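Local coordinates for protein PA1221 (Pseudomonas aeruginosa, PDB 4DG8) that combines an AMP-binding domain of the ANL clan with a phosphopantetheine attachment domain and holds adenosine monophosphate in a pocket, at residues I189-L194 with E313-T318; L194-L199 with K337-T342. One frame throughout, in Å; residues are numbered along the deposited sequence.

Contact 1: I189-L194 with E313-T318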
loop_
_atom_site.group_PDB
_atom_site.type_symbol
_atom_site.label_atom_id
_atom_site.label_comp_id
_atom_site.label_asym_id
_atom_site.label_seq_id
_atom_site.Cartn_x
_atom_site.Cartn_y
_atom_site.Cartn_z
ATOM N N ILE A 189 1.570 0.418 -12.376
ATOM C CA ILE A 189 2.921 0.331 -11.825
ATOM C C ILE A 189 3.968 1.113 -12.613
ATOM O O ILE A 189 4.763 1.861 -12.011
ATOM C CB ILE A 189 3.401 -1.135 -11.726
ATOM C CG1 ILE A 189 2.470 -1.932 -10.809
ATOM C CG2 ILE A 189 4.820 -1.168 -11.188
ATOM C CD1 ILE A 189 2.830 -3.408 -10.704
ATOM N N THR A 190 4.001 0.928 -13.941
ATOM C CA THR A 190 5.027 1.608 -14.739
ATOM C C THR A 190 4.748 3.118 -14.808
ATOM O O THR A 190 5.684 3.913 -14.826
ATOM C CB THR A 190 5.225 1.006 -16.168
ATOM O OG1 THR A 190 4.006 1.098 -16.905
ATOM C CG2 THR A 190 5.668 -0.473 -16.092
ATOM N N ARG A 191 3.474 3.516 -14.798
ATOM C CA ARG A 191 3.140 4.943 -14.752
ATOM C C ARG A 191 3.572 5.512 -13.403
ATOM O O ARG A 191 4.094 6.627 -13.343
ATOM C CB ARG A 191 1.657 5.232 -15.051
ATOM C CG ARG A 191 0.676 5.113 -13.840
ATOM C CD ARG A 191 0.749 6.392 -12.991
ATOM N NE ARG A 191 -0.442 6.680 -12.187
ATOM C CZ ARG A 191 -0.745 6.071 -11.039
ATOM N NH1 ARG A 191 0.023 5.090 -10.565
ATOM N NH2 ARG A 191 -1.835 6.421 -10.372
ATOM N N LEU A 192 3.383 4.739 -12.334
ATOM C CA LEU A 192 3.833 5.186 -11.021
ATOM C C LEU A 192 5.346 5.442 -10.992
ATOM O O LEU A 192 5.810 6.445 -10.423
ATOM C CB LEU A 192 3.470 4.149 -9.924
ATOM C CG LEU A 192 4.040 4.446 -8.517
ATOM C CD1 LEU A 192 3.430 5.737 -7.958
ATOM C CD2 LEU A 192 3.848 3.279 -7.549
ATOM N N CYS A 193 6.115 4.511 -11.563
ATOM C CA CYS A 193 7.569 4.518 -11.347
ATOM C C CYS A 193 8.453 5.271 -12.346
ATOM O O CYS A 193 9.616 5.543 -12.048
ATOM C CB CYS A 193 8.085 3.079 -11.204
ATOM S SG CYS A 193 7.255 2.127 -9.906
ATOM N N LEU A 194 7.910 5.630 -13.505
ATOM C CA LEU A 194 8.725 6.183 -14.585
ATOM C C LEU A 194 8.410 7.656 -14.885
ATOM O O LEU A 194 7.245 8.061 -14.904
ATOM C CB LEU A 194 8.546 5.361 -15.878
ATOM C CG LEU A 194 8.822 3.849 -15.931
ATOM C CD1 LEU A 194 8.832 3.399 -17.401
ATOM C CD2 LEU A 194 10.135 3.463 -15.247
ATOM N N GLU A 313 -7.086 2.024 -5.278
ATOM C CA GLU A 313 -7.810 1.973 -6.550
ATOM C C GLU A 313 -7.140 2.781 -7.677
ATOM O O GLU A 313 -7.472 2.620 -8.867
ATOM C CB GLU A 313 -9.247 2.495 -6.353
ATOM C CG GLU A 313 -10.166 1.602 -5.515
ATOM C CD GLU A 313 -9.964 1.763 -3.999
ATOM O OE1 GLU A 313 -8.970 2.407 -3.559
ATOM O OE2 GLU A 313 -10.825 1.245 -3.250
ATOM N N ASN A 314 -6.316 3.748 -7.289
ATOM C CA ASN A 314 -5.473 4.513 -8.220
ATOM C C ASN A 314 -3.984 4.151 -8.176
ATOM O O ASN A 314 -3.128 4.979 -8.491
ATOM C CB ASN A 314 -5.787 6.014 -8.251
ATOM C CG ASN A 314 -5.235 6.721 -9.511
ATOM O OD1 ASN A 314 -5.179 6.150 -10.608
ATOM N ND2 ASN A 314 -4.819 7.974 -9.341
ATOM N N THR A 315 -3.686 2.984 -7.614
ATOM C CA THR A 315 -2.327 2.440 -7.639
ATOM C C THR A 315 -1.282 3.297 -6.910
ATOM O O THR A 315 -0.533 4.036 -7.558
ATOM C CB THR A 315 -1.847 2.107 -9.086
ATOM O OG1 THR A 315 -2.892 1.424 -9.797
ATOM C CG2 THR A 315 -0.564 1.212 -9.055
ATOM N N THR A 316 -1.232 3.194 -5.574
ATOM C CA THR A 316 -0.219 3.937 -4.808
ATOM C C THR A 316 -0.455 5.446 -4.681
ATOM O O THR A 316 -0.919 5.898 -3.627
ATOM C CB THR A 316 1.208 3.596 -5.256
ATOM O OG1 THR A 316 1.344 2.170 -5.320
ATOM C CG2 THR A 316 2.233 4.158 -4.263
ATOM N N PHE A 317 0.081 6.234 -5.596
ATOM C CA PHE A 317 -0.082 7.682 -5.527
ATOM C C PHE A 317 -1.049 8.232 -6.567
ATOM O O PHE A 317 -1.143 7.742 -7.688
ATOM C CB PHE A 317 1.265 8.386 -5.733
ATOM C CG PHE A 317 2.251 8.152 -4.641
ATOM C CD1 PHE A 317 1.826 7.899 -3.343
ATOM C CD2 PHE A 317 3.624 8.229 -4.902
ATOM C CE1 PHE A 317 2.752 7.702 -2.325
ATOM C CE2 PHE A 317 4.544 8.025 -3.892
ATOM C CZ PHE A 317 4.107 7.750 -2.605
ATOM N N THR A 318 -1.727 9.298 -6.172
ATOM C CA THR A 318 -2.602 10.066 -7.036
ATOM C C THR A 318 -1.980 11.455 -7.181
ATOM O O THR A 318 -1.772 11.936 -8.288
ATOM C CB THR A 318 -4.045 10.107 -6.502
ATOM O OG1 THR A 318 -4.590 8.780 -6.554
ATOM C CG2 THR A 318 -4.900 11.012 -7.353
#
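The end of helix 186-193 lies against an irregular loop, with CA of I189 7.0 Å from CA of T315 and CA of L192 7.2 Å from CA of F317. The pairing belongs to the AMP-binding domain of the ANL clan, where E313-T318 lies in the loop between the antiparallel strands 304-309 and 319-322. R191 makes the polar half of the contact. Its CG sits between the backbone N and the carbonyl carbon (chi1 84°), and the chain bends at chi2 before the guanidinium meets the loop carbonyls. NH1 donates to T315 O at 3.2 Å, an almost straight bond that lies in the carbonyl plane, on a lone pair, and close to the guanidinium plane. NH2 reaches N314 O at 2.7 Å; here the donor is tilted 28° from the carbonyl plane. T342 OG1 accepts from NE, and G188 O takes a weak bond from NH1, so NH1, NH2 and NE of this buried group all have oxygen partners, which probably offset part of its positive charge. T315 turns its hydroxyl to G369 O, while its CG2 comes 4.0 Å from I189 N.

L192 supplies the apolar half. Its CG is anti to the backbone N (chi1 173°); beyond it, CD2 packs mainly on T316, 3.5 Å from CB, the side chains crossing at about a right angle, and CD1 lies 3.9 Å from F317 CD2. Helix 217-226 closes in next to this cluster, T219 touching T316 and L220 touching F317. The F317 side chain is about 7 Å from the bound adenosine monophosphate, and one face of its ring carries CG2 of T316, offset toward the rim.

Contact 2: L194-L199 with K337-T342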
loop_
_atom_site.group_PDB
_atom_site.type_symbol
_atom_site.label_atom_id
_atom_site.label_comp_id
_atom_site.label_asym_id
_atom_site.label_seq_id
_atom_site.Cartn_x
_atom_site.Cartn_y
_atom_site.Cartn_z
ATOM N N LEU A 194 7.910 5.630 -13.505
ATOM C CA LEU A 194 8.725 6.183 -14.585
ATOM C C LEU A 194 8.410 7.656 -14.885
ATOM O O LEU A 194 7.245 8.061 -14.904
ATOM C CB LEU A 194 8.546 5.361 -15.878
ATOM C CG LEU A 194 8.822 3.849 -15.931
ATOM C CD1 LEU A 194 8.832 3.399 -17.401
ATOM C CD2 LEU A 194 10.135 3.463 -15.247
ATOM N N GLY A 195 9.451 8.445 -15.143
ATOM C CA GLY A 195 9.285 9.826 -15.559
ATOM C C GLY A 195 8.730 10.754 -14.485
ATOM O O GLY A 195 8.115 11.784 -14.782
ATOM N N GLN A 196 8.949 10.421 -13.223
ATOM C CA GLN A 196 8.367 11.250 -12.171
ATOM C C GLN A 196 9.390 12.210 -11.554
ATOM O O GLN A 196 10.470 11.801 -11.100
ATOM C CB GLN A 196 7.707 10.373 -11.096
ATOM C CG GLN A 196 6.688 9.394 -11.653
ATOM C CD GLN A 196 5.316 10.013 -11.896
ATOM O OE1 GLN A 196 5.110 11.233 -11.740
ATOM N NE2 GLN A 196 4.359 9.165 -12.279
ATOM N N SER A 197 9.053 13.492 -11.548
ATOM C CA SER A 197 9.905 14.495 -10.908
ATOM C C SER A 197 10.103 14.273 -9.391
ATOM O O SER A 197 11.129 14.681 -8.821
ATOM C CB SER A 197 9.370 15.907 -11.186
ATOM O OG SER A 197 8.009 16.008 -10.805
ATOM N N PHE A 198 9.151 13.619 -8.728
ATOM C CA PHE A 198 9.291 13.435 -7.283
ATOM C C PHE A 198 10.240 12.272 -6.935
ATOM O O PHE A 198 10.550 12.046 -5.767
ATOM C CB PHE A 198 7.930 13.284 -6.585
ATOM C CG PHE A 198 7.077 12.158 -7.130
ATOM C CD1 PHE A 198 7.228 10.870 -6.662
ATOM C CD2 PHE A 198 6.128 12.401 -8.113
ATOM C CE1 PHE A 198 6.450 9.839 -7.155
ATOM C CE2 PHE A 198 5.345 11.372 -8.613
ATOM C CZ PHE A 198 5.505 10.089 -8.129
ATOM N N LEU A 199 10.626 11.502 -7.948
ATOM C CA LEU A 199 11.618 10.419 -7.822
ATOM C C LEU A 199 13.013 10.769 -8.357
ATOM O O LEU A 199 13.844 9.891 -8.585
ATOM C CB LEU A 199 11.110 9.091 -8.397
ATOM C CG LEU A 199 9.873 8.501 -7.710
ATOM C CD1 LEU A 199 9.444 7.231 -8.445
ATOM C CD2 LEU A 199 10.077 8.258 -6.168
ATOM N N LYS A 337 -0.004 18.021 -6.720
ATOM C CA LYS A 337 -0.674 17.851 -8.007
ATOM C C LYS A 337 -0.582 16.412 -8.507
ATOM O O LYS A 337 0.168 15.605 -7.959
ATOM C CB LYS A 337 -0.084 18.822 -9.037
ATOM C CG LYS A 337 -0.265 20.301 -8.678
ATOM C CD LYS A 337 0.519 21.221 -9.629
ATOM C CE LYS A 337 0.325 22.700 -9.291
ATOM N NZ LYS A 337 1.219 23.596 -10.107
ATOM N N ALA A 338 -1.352 16.100 -9.547
ATOM C CA ALA A 338 -1.354 14.777 -10.175
ATOM C C ALA A 338 0.048 14.294 -10.568
ATOM O O ALA A 338 0.829 15.028 -11.162
ATOM C CB ALA A 338 -2.268 14.783 -11.419
ATOM N N ILE A 339 0.373 13.056 -10.226
ATOM C CA ILE A 339 1.617 12.491 -10.703
ATOM C C ILE A 339 1.440 12.190 -12.181
ATOM O O ILE A 339 0.311 12.093 -12.682
ATOM C CB ILE A 339 2.019 11.218 -9.932
ATOM C CG1 ILE A 339 1.094 10.058 -10.278
ATOM C CG2 ILE A 339 1.988 11.475 -8.406
ATOM C CD1 ILE A 339 1.650 8.707 -9.820
ATOM N N ALA A 340 2.552 12.065 -12.895
ATOM C CA ALA A 340 2.489 11.717 -14.315
ATOM C C ALA A 340 1.636 10.450 -14.554
ATOM O O ALA A 340 1.701 9.489 -13.786
ATOM C CB ALA A 340 3.907 11.550 -14.893
ATOM N N GLY A 341 0.827 10.464 -15.613
ATOM C CA GLY A 341 -0.016 9.322 -15.949
ATOM C C GLY A 341 -1.367 9.404 -15.255
ATOM O O GLY A 341 -2.297 8.645 -15.540
ATOM N N THR A 342 -1.483 10.362 -14.348
ATOM C CA THR A 342 -2.730 10.572 -13.635
ATOM C C THR A 342 -3.266 11.978 -13.881
ATOM O O THR A 342 -2.505 12.895 -14.203
ATOM C CB THR A 342 -2.513 10.326 -12.142
ATOM O OG1 THR A 342 -2.277 8.926 -11.950
ATOM C CG2 THR A 342 -3.725 10.767 -11.318
#
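Q196 and A340 face each other with their CA atoms 6.3 Å apart, where the loop after helix 186-193 passes a type II beta turn running from I339 to T342 in the AMP-binding domain. The tightly packed part of the contact is a two-point grip by the amide of the buried Q196 on the backbone of A340. OE1 accepts from A340 N at 2.9 Å, in the amide plane and on a lone pair. NE2 donates to A340 O at 3.1 Å, with the donor tilted 24° from that carbonyl plane, and gives its other bond to R191 O. The Q196 chain bends at chi2 (-82°), which places CD, and CB of Q196 lies over one face of the F198 ring, offset toward the rim.

Packing is also close beside the amide. F198 CE2 approaches I339 CG2 to 3.4 Å; CG of F198 sits between its backbone N and carbonyl carbon (chi1 56°). C320 of strand 319-322 touches both side chains, and L282 of strand 280-284 lies against F198.

Toward solvent the contact thins. G195 is exposed and uses positive phi, and it meets the turn solely through its carbonyl. A340 is partly exposed at this end, with its CB 4.2 Å from G195 O.

Followed from the N terminus, the chain leaves helix 186-193 through segment 189-194 and, sharing L194, runs straight into 194-199; the later partners follow 119 and 138 residues on. Contact 1 closes its loop at 313-318, just before strand 319-322, and contact 2 closes at 337-342, where the neighbouring antiparallel strand 337-338 ends. The segments alternate, so the two closures cross rather than nest. Together they tie the end of one helix and the loop after it to successive parts of the mixed sheet that contains strands 304-309, 319-322 and 337-338. R191 belongs to contact 1 yet touches both segments of contact 2; its CD packs 3.3 Å from A340 O.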